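PDB 6CZG: b11L5F_LGL, which is a computationally redesigned de novo beta-barrel protein, probably a scaffold from the design of ligand-binding, fluorescence-activating barrels. Local coordinates for residues T14-T20 against T108-Q114. Numbering follows the deposited sequence.
Sequences TWQVTMT and TGTLQRQ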
ATOM      1  N   THR A  14       1.794 -10.933  -1.658  1.00 26.15           N
ATOM      2  CA  THR A  14       1.131 -10.506  -0.433  1.00 25.13           C
ATOM      3  C   THR A  14       2.142  -9.938   0.556  1.00 24.23           C
ATOM      4  O   THR A  14       3.232 -10.495   0.739  1.00 23.11           O
ATOM      5  CB  THR A  14       0.368 -11.675   0.202  1.00 25.94           C
ATOM      6  OG1 THR A  14      -0.718 -12.054  -0.652  1.00 23.99           O
ATOM      7  CG2 THR A  14      -0.184 -11.293   1.570  1.00 22.09           C
ATOM      8  N   TRP A  15       1.767  -8.835   1.204  1.00 23.09           N
ATOM      9  CA  TRP A  15       2.621  -8.149   2.163  1.00 19.46           C
ATOM     10  C   TRP A  15       1.850  -7.889   3.449  1.00 22.88           C
ATOM     11  O   TRP A  15       0.705  -7.425   3.407  1.00 24.83           O
ATOM     12  CB  TRP A  15       3.138  -6.822   1.590  1.00 20.17           C
ATOM     13  CG  TRP A  15       3.890  -6.971   0.305  1.00 21.06           C
ATOM     14  CD1 TRP A  15       3.359  -7.166  -0.937  1.00 19.81           C
ATOM     15  CD2 TRP A  15       5.310  -6.931   0.132  1.00 19.64           C
ATOM     16  NE1 TRP A  15       4.362  -7.254  -1.871  1.00 21.37           N
ATOM     17  CE2 TRP A  15       5.569  -7.112  -1.241  1.00 24.85           C
ATOM     18  CE3 TRP A  15       6.388  -6.759   1.005  1.00 20.70           C
ATOM     19  CZ2 TRP A  15       6.862  -7.128  -1.760  1.00 20.46           C
ATOM     20  CZ3 TRP A  15       7.671  -6.777   0.487  1.00 18.56           C
ATOM     21  CH2 TRP A  15       7.897  -6.961  -0.883  1.00 17.46           C
ATOM     22  N   GLN A  16       2.477  -8.196   4.582  1.00 17.16           N
ATOM     23  CA  GLN A  16       1.966  -7.798   5.889  1.00 22.86           C
ATOM     24  C   GLN A  16       2.314  -6.333   6.130  1.00 18.54           C
ATOM     25  O   GLN A  16       3.494  -5.968   6.167  1.00 22.49           O
ATOM     26  CB  GLN A  16       2.559  -8.686   6.984  1.00 21.74           C
ATOM     27  CG  GLN A  16       2.077  -8.371   8.396  1.00 25.60           C
ATOM     28  CD  GLN A  16       0.573  -8.500   8.561  1.00 30.36           C
ATOM     29  OE1 GLN A  16      -0.047  -7.736   9.301  1.00 25.63           O
ATOM     30  NE2 GLN A  16      -0.019  -9.479   7.883  1.00 21.04           N
ATOM     31  N   VAL A  17       1.291  -5.499   6.295  1.00 23.05           N
ATOM     32  CA  VAL A  17       1.445  -4.049   6.327  1.00 26.51           C
ATOM     33  C   VAL A  17       1.133  -3.549   7.730  1.00 25.73           C
ATOM     34  O   VAL A  17       0.106  -3.921   8.316  1.00 27.39           O
ATOM     35  CB  VAL A  17       0.533  -3.368   5.293  1.00 25.67           C
ATOM     36  CG1 VAL A  17       0.637  -1.853   5.402  1.00 25.14           C
ATOM     37  CG2 VAL A  17       0.868  -3.850   3.893  1.00 26.16           C
ATOM     38  N   THR A  18       2.012  -2.700   8.262  1.00 20.18           N
ATOM     39  CA  THR A  18       1.801  -2.041   9.545  1.00 21.36           C
ATOM     40  C   THR A  18       1.851  -0.532   9.339  1.00 23.44           C
ATOM     41  O   THR A  18       2.808  -0.015   8.754  1.00 24.83           O
ATOM     42  CB  THR A  18       2.845  -2.476  10.575  1.00 24.73           C
ATOM     43  OG1 THR A  18       2.877  -3.908  10.649  1.00 24.44           O
ATOM     44  CG2 THR A  18       2.509  -1.916  11.949  1.00 22.11           C
ATOM     45  N   MET A  19       0.818   0.166   9.813  1.00 22.69           N
ATOM     46  CA  MET A  19       0.642   1.589   9.563  1.00 24.62           C
ATOM     47  C   MET A  19       0.548   2.387  10.857  1.00 25.44           C
ATOM     48  O   MET A  19       0.047   1.902  11.875  1.00 23.07           O
ATOM     49  CB  MET A  19      -0.616   1.848   8.728  1.00 23.81           C
ATOM     50  CG  MET A  19      -0.564   1.271   7.325  1.00 28.18           C
ATOM     51  SD  MET A  19       0.364   2.324   6.197  1.00 35.90           S
ATOM     52  CE  MET A  19      -0.135   1.656   4.613  1.00 34.44           C
ATOM     53  N   THR A  20       1.021   3.632  10.783  1.00 24.17           N
ATOM     54  CA  THR A  20       0.978   4.593  11.876  1.00 28.36           C
ATOM     55  C   THR A  20       0.641   5.967  11.318  1.00 30.45           C
ATOM     56  O   THR A  20       1.199   6.377  10.296  1.00 32.65           O
ATOM     57  CB  THR A  20       2.307   4.651  12.634  1.00 31.21           C
ATOM     58  OG1 THR A  20       2.786   3.322  12.889  1.00 28.12           O
ATOM     59  CG2 THR A  20       2.129   5.407  13.955  1.00 32.22           C
ATOM     60  N   THR A 108       2.694   6.630   7.810  1.00 29.06           N
ATOM     61  CA  THR A 108       3.890   5.874   7.468  1.00 31.67           C
ATOM     62  C   THR A 108       3.615   4.398   7.721  1.00 28.93           C
ATOM     63  O   THR A 108       2.850   4.040   8.617  1.00 28.67           O
ATOM     64  CB  THR A 108       5.120   6.329   8.274  1.00 29.18           C
ATOM     65  OG1 THR A 108       4.838   6.256   9.679  1.00 30.11           O
ATOM     66  CG2 THR A 108       5.501   7.760   7.908  1.00 37.57           C
ATOM     67  N   GLY A 109       4.244   3.538   6.925  1.00 26.64           N
ATOM     68  CA  GLY A 109       3.956   2.121   7.043  1.00 22.87           C
ATOM     69  C   GLY A 109       5.109   1.273   6.557  1.00 23.63           C
ATOM     70  O   GLY A 109       6.031   1.749   5.891  1.00 22.30           O
ATOM     71  N   THR A 110       5.043  -0.008   6.910  1.00 22.81           N
ATOM     72  CA  THR A 110       6.029  -0.992   6.492  1.00 23.51           C
ATOM     73  C   THR A 110       5.321  -2.188   5.873  1.00 22.95           C
ATOM     74  O   THR A 110       4.317  -2.678   6.406  1.00 20.57           O
ATOM     75  CB  THR A 110       6.906  -1.453   7.663  1.00 25.00           C
ATOM     76  OG1 THR A 110       7.626  -0.334   8.192  1.00 35.72           O
ATOM     77  CG2 THR A 110       7.901  -2.515   7.209  1.00 28.05           C
ATOM     78  N   LEU A 111       5.856  -2.641   4.739  1.00 24.12           N
ATOM     79  CA  LEU A 111       5.369  -3.808   4.013  1.00 20.32           C
ATOM     80  C   LEU A 111       6.417  -4.908   4.135  1.00 21.67           C
ATOM     81  O   LEU A 111       7.534  -4.770   3.625  1.00 22.13           O
ATOM     82  CB  LEU A 111       5.109  -3.468   2.547  1.00 14.70           C
ATOM     83  CG  LEU A 111       3.792  -2.778   2.186  1.00 24.43           C
ATOM     84  CD1 LEU A 111       3.808  -1.309   2.587  1.00 17.17           C
ATOM     85  CD2 LEU A 111       3.498  -2.929   0.701  1.00 20.42           C
ATOM     86  N   GLN A 112       6.056  -5.996   4.809  1.00 20.97           N
ATOM     87  CA  GLN A 112       6.942  -7.132   5.016  1.00 17.25           C
ATOM     88  C   GLN A 112       6.457  -8.294   4.162  1.00 19.05           C
ATOM     89  O   GLN A 112       5.290  -8.685   4.250  1.00 18.18           O
ATOM     90  CB  GLN A 112       6.984  -7.532   6.493  1.00 19.93           C
ATOM     91  CG  GLN A 112       8.024  -8.587   6.824  1.00 20.07           C
ATOM     92  CD  GLN A 112       9.439  -8.108   6.566  1.00 21.74           C
ATOM     93  OE1 GLN A 112       9.815  -7.003   6.959  1.00 22.45           O
ATOM     94  NE2 GLN A 112      10.234  -8.941   5.902  1.00 19.74           N
ATOM     95  N   ARG A 113       7.353  -8.838   3.339  1.00 17.09           N
ATOM     96  CA  ARG A 113       6.979  -9.893   2.405  1.00 17.54           C
ATOM     97  C   ARG A 113       6.365 -11.082   3.133  1.00 18.65           C
ATOM     98  O   ARG A 113       6.942 -11.608   4.090  1.00 17.71           O
ATOM     99  CB  ARG A 113       8.200 -10.341   1.600  1.00 21.26           C
ATOM    100  CG  ARG A 113       8.072 -11.725   0.981  1.00 26.01           C
ATOM    101  CD  ARG A 113       7.040 -11.750  -0.136  1.00 25.09           C
ATOM    102  NE  ARG A 113       7.531 -11.115  -1.355  1.00 25.24           N
ATOM    103  CZ  ARG A 113       6.771 -10.841  -2.409  1.00 27.68           C
ATOM    104  NH1 ARG A 113       5.480 -11.146  -2.395  1.00 30.38           N
ATOM    105  NH2 ARG A 113       7.299 -10.262  -3.479  1.00 25.27           N
ATOM    106  N   GLN A 114       5.187 -11.501   2.677  1.00 19.00           N
ATOM    107  CA  GLN A 114       4.522 -12.694   3.186  1.00 23.01           C
ATOM    108  C   GLN A 114       4.485 -13.718   2.059  1.00 30.68           C
ATOM    109  O   GLN A 114       3.800 -13.517   1.051  1.00 30.68           O
ATOM    110  CB  GLN A 114       3.116 -12.373   3.691  1.00 25.37           C
ATOM    111  CG  GLN A 114       2.217 -13.594   3.838  1.00 24.75           C
ATOM    112  CD  GLN A 114       2.426 -14.320   5.154  1.00 30.49           C
ATOM    113  OE1 GLN A 114       2.417 -13.708   6.222  1.00 34.11           O
ATOM    114  NE2 GLN A 114       2.617 -15.632   5.083  1.00 25.08           N
TER
HETATM  115  O   HOH W   1       3.303 -13.099  -1.678  1.00 21.91           O
HETATM  116  O   HOH W   2       0.753 -11.404   6.500  1.00 31.32           O
HETATM  117  O   HOH W   3       3.735   1.891  11.048  1.00 33.28           O
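A sheet becomes a barrel only when its two edge strands pair; in this eight-stranded antiparallel barrel they are the first and last of the chain, and closure comes where 14-20 meets 108-114. Their axes approach to 4.4 Å with directions 148° apart, a departure from strict antiparallelism that reflects the twist of the sheet. Trp-15 loses the most surface here, followed by Leu-111 and Arg-113. On the inner face the indole lies across the opposite strand: its CE3 is 3.9 Å from Leu-111 CB, while CB of Arg-113, the non-hydrogen-bonded partner of Trp-15, makes an off-centre CH-pi contact 4.2 Å from the six-membered ring centroid. The Arg-113 side chain runs on over one face of that ring, its NH2 lies 3.6 Å from CZ2 of Trp-15, and NH1 continues to the carbonyl of Pro-12. Trp-15 NE1 is hydrogen-bonded to Leu-11 O, just before the first strand, and Phe-95 on strand 94-101 meets the indole edge-to-face. Further along, Leu-111 CG packs 3.6 Å from Val-17 CG2. Next comes Gly-109, where a CB built in ideal geometry would come within 2.4 Å of Met-19 SD; without one, the backbones close to 4.2 Å between the CA atoms of Met-19 and Gly-109. Reciprocal main-chain hydrogen bonds join Gln-16 with Gln-112, Thr-18 with Thr-110 and Thr-20 with Thr-108, whose side chains share the outer face. Beside the arginine, water 1 accepts from Thr-14 N at 2.6 Å and donates to Gln-114 O at 2.8 Å.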